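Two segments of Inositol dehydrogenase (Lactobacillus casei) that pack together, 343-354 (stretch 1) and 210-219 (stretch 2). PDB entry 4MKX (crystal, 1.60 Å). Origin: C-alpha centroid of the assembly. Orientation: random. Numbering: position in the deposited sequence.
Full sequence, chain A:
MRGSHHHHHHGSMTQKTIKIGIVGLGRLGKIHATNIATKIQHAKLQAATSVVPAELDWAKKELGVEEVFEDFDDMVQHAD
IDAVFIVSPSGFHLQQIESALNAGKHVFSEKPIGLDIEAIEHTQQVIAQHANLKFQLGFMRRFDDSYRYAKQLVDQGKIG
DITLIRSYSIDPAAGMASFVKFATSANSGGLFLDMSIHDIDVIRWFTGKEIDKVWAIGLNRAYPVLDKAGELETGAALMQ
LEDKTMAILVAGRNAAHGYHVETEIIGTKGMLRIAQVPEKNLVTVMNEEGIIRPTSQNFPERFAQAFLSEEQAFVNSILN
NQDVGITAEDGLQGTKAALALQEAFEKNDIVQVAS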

# COMPACT_ATOMS: atom_id res chain seq x y z
N GLU A 343 33.41 -6.33 -16.51
CA GLU A 343 34.24 -5.96 -17.64
C GLU A 343 33.59 -4.81 -18.41
O GLU A 343 34.27 -3.88 -18.84
CB GLU A 343 34.46 -7.15 -18.58
CG GLU A 343 35.50 -6.87 -19.66
CD GLU A 343 35.62 -7.99 -20.66
OE1 GLU A 343 35.16 -9.11 -20.36
OE2 GLU A 343 36.19 -7.74 -21.75
N ALA A 344 32.27 -4.89 -18.58
CA ALA A 344 31.53 -3.83 -19.24
C ALA A 344 31.67 -2.51 -18.49
O ALA A 344 31.78 -1.45 -19.10
CB ALA A 344 30.06 -4.21 -19.38
N PHE A 345 31.66 -2.58 -17.17
CA PHE A 345 31.85 -1.39 -16.37
C PHE A 345 33.25 -0.77 -16.52
O PHE A 345 33.39 0.44 -16.67
CB PHE A 345 31.57 -1.66 -14.89
CG PHE A 345 32.04 -0.56 -14.01
CD1 PHE A 345 31.36 0.64 -13.97
CD2 PHE A 345 33.20 -0.71 -13.26
CE1 PHE A 345 31.81 1.68 -13.17
CE2 PHE A 345 33.65 0.32 -12.46
CZ PHE A 345 32.95 1.52 -12.42
N GLU A 346 34.29 -1.59 -16.49
CA GLU A 346 35.65 -1.06 -16.60
C GLU A 346 35.95 -0.51 -17.99
O GLU A 346 36.64 0.49 -18.13
CB GLU A 346 36.69 -2.13 -16.20
CG GLU A 346 36.62 -2.50 -14.73
CD GLU A 346 37.54 -3.66 -14.38
OE1 GLU A 346 38.20 -4.19 -15.30
OE2 GLU A 346 37.59 -4.03 -13.19
N LYS A 347 35.41 -1.15 -19.02
CA LYS A 347 35.62 -0.70 -20.39
C LYS A 347 34.65 0.40 -20.78
O LYS A 347 34.88 1.12 -21.75
CB LYS A 347 35.43 -1.87 -21.37
CG LYS A 347 36.53 -2.93 -21.29
CD LYS A 347 36.32 -4.01 -22.34
CE LYS A 347 37.64 -4.67 -22.71
NZ LYS A 347 38.34 -5.20 -21.50
N ASN A 348 33.57 0.54 -20.01
CA ASN A 348 32.42 1.36 -20.39
C ASN A 348 31.98 1.07 -21.83
O ASN A 348 31.90 1.97 -22.68
CB ASN A 348 32.68 2.87 -20.18
CG ASN A 348 31.40 3.69 -20.10
OD1 ASN A 348 30.31 3.18 -20.35
ND2 ASN A 348 31.52 4.97 -19.77
N ASP A 349 31.69 -0.21 -22.10
CA ASP A 349 31.25 -0.65 -23.41
C ASP A 349 30.42 -1.92 -23.28
O ASP A 349 30.43 -2.58 -22.24
CB ASP A 349 32.48 -0.90 -24.31
CG ASP A 349 32.13 -0.97 -25.79
OD1 ASP A 349 31.02 -0.55 -26.17
OD2 ASP A 349 32.99 -1.42 -26.57
N ILE A 350 29.71 -2.27 -24.34
CA ILE A 350 28.91 -3.49 -24.37
C ILE A 350 29.83 -4.70 -24.43
O ILE A 350 30.79 -4.74 -25.21
CB ILE A 350 27.95 -3.48 -25.58
CG1 ILE A 350 26.90 -2.37 -25.41
CG2 ILE A 350 27.24 -4.80 -25.72
CD1 ILE A 350 26.24 -1.99 -26.71
N VAL A 351 29.57 -5.68 -23.57
CA VAL A 351 30.37 -6.91 -23.53
C VAL A 351 29.47 -8.11 -23.81
O VAL A 351 28.35 -8.18 -23.29
CB VAL A 351 31.06 -7.05 -22.18
CG1 VAL A 351 31.73 -8.42 -22.05
CG2 VAL A 351 32.08 -5.95 -22.00
N GLN A 352 29.94 -9.05 -24.64
CA GLN A 352 29.20 -10.29 -24.88
C GLN A 352 29.62 -11.30 -23.83
O GLN A 352 30.81 -11.51 -23.62
CB GLN A 352 29.47 -10.84 -26.28
CG GLN A 352 29.00 -9.93 -27.42
CD GLN A 352 28.13 -10.65 -28.45
OE1 GLN A 352 27.30 -11.49 -28.10
NE2 GLN A 352 28.34 -10.33 -29.72
N VAL A 353 28.64 -11.90 -23.16
CA VAL A 353 28.91 -12.77 -22.02
C VAL A 353 29.71 -14.02 -22.42
O VAL A 353 30.63 -14.43 -21.72
CB VAL A 353 27.62 -13.19 -21.32
CG1 VAL A 353 27.92 -14.16 -20.19
CG2 VAL A 353 26.90 -11.97 -20.77
N ALA A 354 29.37 -14.59 -23.57
CA ALA A 354 30.01 -15.84 -24.01
C ALA A 354 31.50 -15.70 -24.32
O ALA A 354 32.18 -16.70 -24.56
CB ALA A 354 29.27 -16.41 -25.22
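Stretch 2, residues 210-219: EIDKVWAIGL

Residues 211-219 form one extended strand that serves two different partners: its first half pairs with the short strand at 351-352, and its second half packs against the helix ending at Lys347. The strand runs antiparallel to 351-352, whereas its direction makes an angle of 59° with that of the helix, the axes approaching to 6.3 Å. Asn348, with positive phi, is the first residue after the helix to leave helical phi/psi; beyond it the chain pairs with the strand.

Backbone pairing sets the register. Val351 and Val214 form a hydrogen-bonded pair, Val351 N to Val214 O and Val214 N to Val351 O both at 2.9 Å, and Gln352 lies opposite Lys213 in the adjoining non-hydrogen-bonded pair. Beyond the bridges, Val353 N donates a hydrogen bond to Asp212 O at 2.8 Å, nearly linear at 173°. At the helix no direct backbone N-H...O hydrogen bond crosses; Phe345 CA meets Ala216 O at 3.4 Å, a CA-H...O contact of the kind also found in the strand pairing, and water 2 donates to both Ala216 O (2.9 Å) and Phe345 O (3.0 Å).

A side-chain hydrogen bond crosses at the turn. Trp215, chi1 t, brings its indole edge to Asn348, so that Trp215 NE1 donates to Asn348 OD1 at 2.8 Å.

Apolar packing gathers round Val214 and Val353. Val214 shares a sheet face with Val351 and also touches Ala344 (Val214 CG2 to Ala344 CB, 4.0 Å) and Val353 (Val214 CG1 to Val353 CG2, 4.1 Å); Val353 CG2 also reaches Ile211 CG2 at 3.8 Å. Ile350 CG1 lies 4.2 Å from Trp215 CB. Small residues face Phe345: Ala216 CB lies 4.2 Å from Phe345 CB, and Gly218 N 3.7 Å from Phe345 CE1, at the ring edge. An ideal CB on Gly218 would sit a tight 3.3 Å from Phe345 CE1.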

# COMPACT_ATOMS: atom_id res chain seq x y z
N GLU A 210 19.54 -17.56 -21.40
CA GLU A 210 20.86 -17.05 -21.01
C GLU A 210 21.01 -15.57 -21.37
O GLU A 210 20.29 -15.05 -22.21
CB GLU A 210 22.00 -17.82 -21.69
CG GLU A 210 22.10 -19.30 -21.35
CD GLU A 210 22.09 -19.59 -19.87
OE1 GLU A 210 22.81 -18.91 -19.10
OE2 GLU A 210 21.37 -20.54 -19.48
N ILE A 211 21.98 -14.91 -20.74
CA ILE A 211 22.27 -13.50 -21.00
C ILE A 211 23.28 -13.37 -22.13
O ILE A 211 24.34 -14.01 -22.10
CB ILE A 211 22.81 -12.80 -19.74
CG1 ILE A 211 21.77 -12.85 -18.61
CG2 ILE A 211 23.20 -11.36 -20.05
CD1 ILE A 211 22.36 -12.86 -17.22
N ASP A 212 22.97 -12.54 -23.13
CA ASP A 212 23.81 -12.40 -24.32
C ASP A 212 24.81 -11.26 -24.18
O ASP A 212 26.02 -11.47 -24.18
CB ASP A 212 22.96 -12.20 -25.57
CG ASP A 212 23.79 -12.18 -26.85
OD1 ASP A 212 24.86 -12.82 -26.87
OD2 ASP A 212 23.36 -11.53 -27.82
N LYS A 213 24.32 -10.03 -24.09
CA LYS A 213 25.24 -8.91 -23.95
C LYS A 213 24.78 -7.93 -22.89
O LYS A 213 23.59 -7.84 -22.60
CB LYS A 213 25.49 -8.22 -25.28
CG LYS A 213 24.25 -7.77 -26.00
CD LYS A 213 24.61 -7.15 -27.35
CE LYS A 213 25.02 -8.21 -28.35
NZ LYS A 213 25.55 -7.61 -29.61
N VAL A 214 25.74 -7.22 -22.31
CA VAL A 214 25.49 -6.35 -21.17
C VAL A 214 26.27 -5.05 -21.29
O VAL A 214 27.32 -4.98 -21.93
CB VAL A 214 25.91 -7.02 -19.84
CG1 VAL A 214 25.22 -8.36 -19.66
CG2 VAL A 214 27.42 -7.20 -19.78
N TRP A 215 25.73 -4.00 -20.68
CA TRP A 215 26.48 -2.77 -20.46
C TRP A 215 26.21 -2.41 -19.01
O TRP A 215 25.09 -2.59 -18.54
CB TRP A 215 26.01 -1.65 -21.39
CG TRP A 215 26.76 -0.35 -21.23
CD1 TRP A 215 28.10 -0.19 -21.01
CD2 TRP A 215 26.21 0.98 -21.30
NE1 TRP A 215 28.42 1.15 -20.93
CE2 TRP A 215 27.27 1.88 -21.09
CE3 TRP A 215 24.92 1.48 -21.50
CZ2 TRP A 215 27.08 3.27 -21.09
CZ3 TRP A 215 24.73 2.85 -21.50
CH2 TRP A 215 25.81 3.73 -21.30
N ALA A 216 27.22 -1.95 -18.30
CA ALA A 216 27.07 -1.58 -16.90
C ALA A 216 27.79 -0.28 -16.65
O ALA A 216 28.88 -0.02 -17.20
CB ALA A 216 27.60 -2.68 -15.98
N ILE A 217 27.17 0.56 -15.84
CA ILE A 217 27.76 1.82 -15.42
C ILE A 217 27.64 1.95 -13.91
O ILE A 217 26.91 1.20 -13.27
CB ILE A 217 27.10 3.04 -16.12
CG1 ILE A 217 25.62 3.16 -15.77
CG2 ILE A 217 27.27 2.97 -17.63
CD1 ILE A 217 24.94 4.33 -16.51
N GLY A 218 28.36 2.89 -13.34
CA GLY A 218 28.34 3.03 -11.91
C GLY A 218 28.94 4.33 -11.46
O GLY A 218 29.52 5.07 -12.26
N LEU A 219 28.84 4.58 -10.17
CA LEU A 219 29.12 5.89 -9.65
C LEU A 219 29.47 5.73 -8.19
O LEU A 219 28.90 4.89 -7.49
CB LEU A 219 27.85 6.75 -9.81
CG LEU A 219 27.74 8.20 -9.35
CD1 LEU A 219 28.71 9.09 -10.11
CD2 LEU A 219 26.30 8.67 -9.56
O HOH W 1 27.11 -13.96 -25.19
O HOH W 2 30.96 2.00 -17.33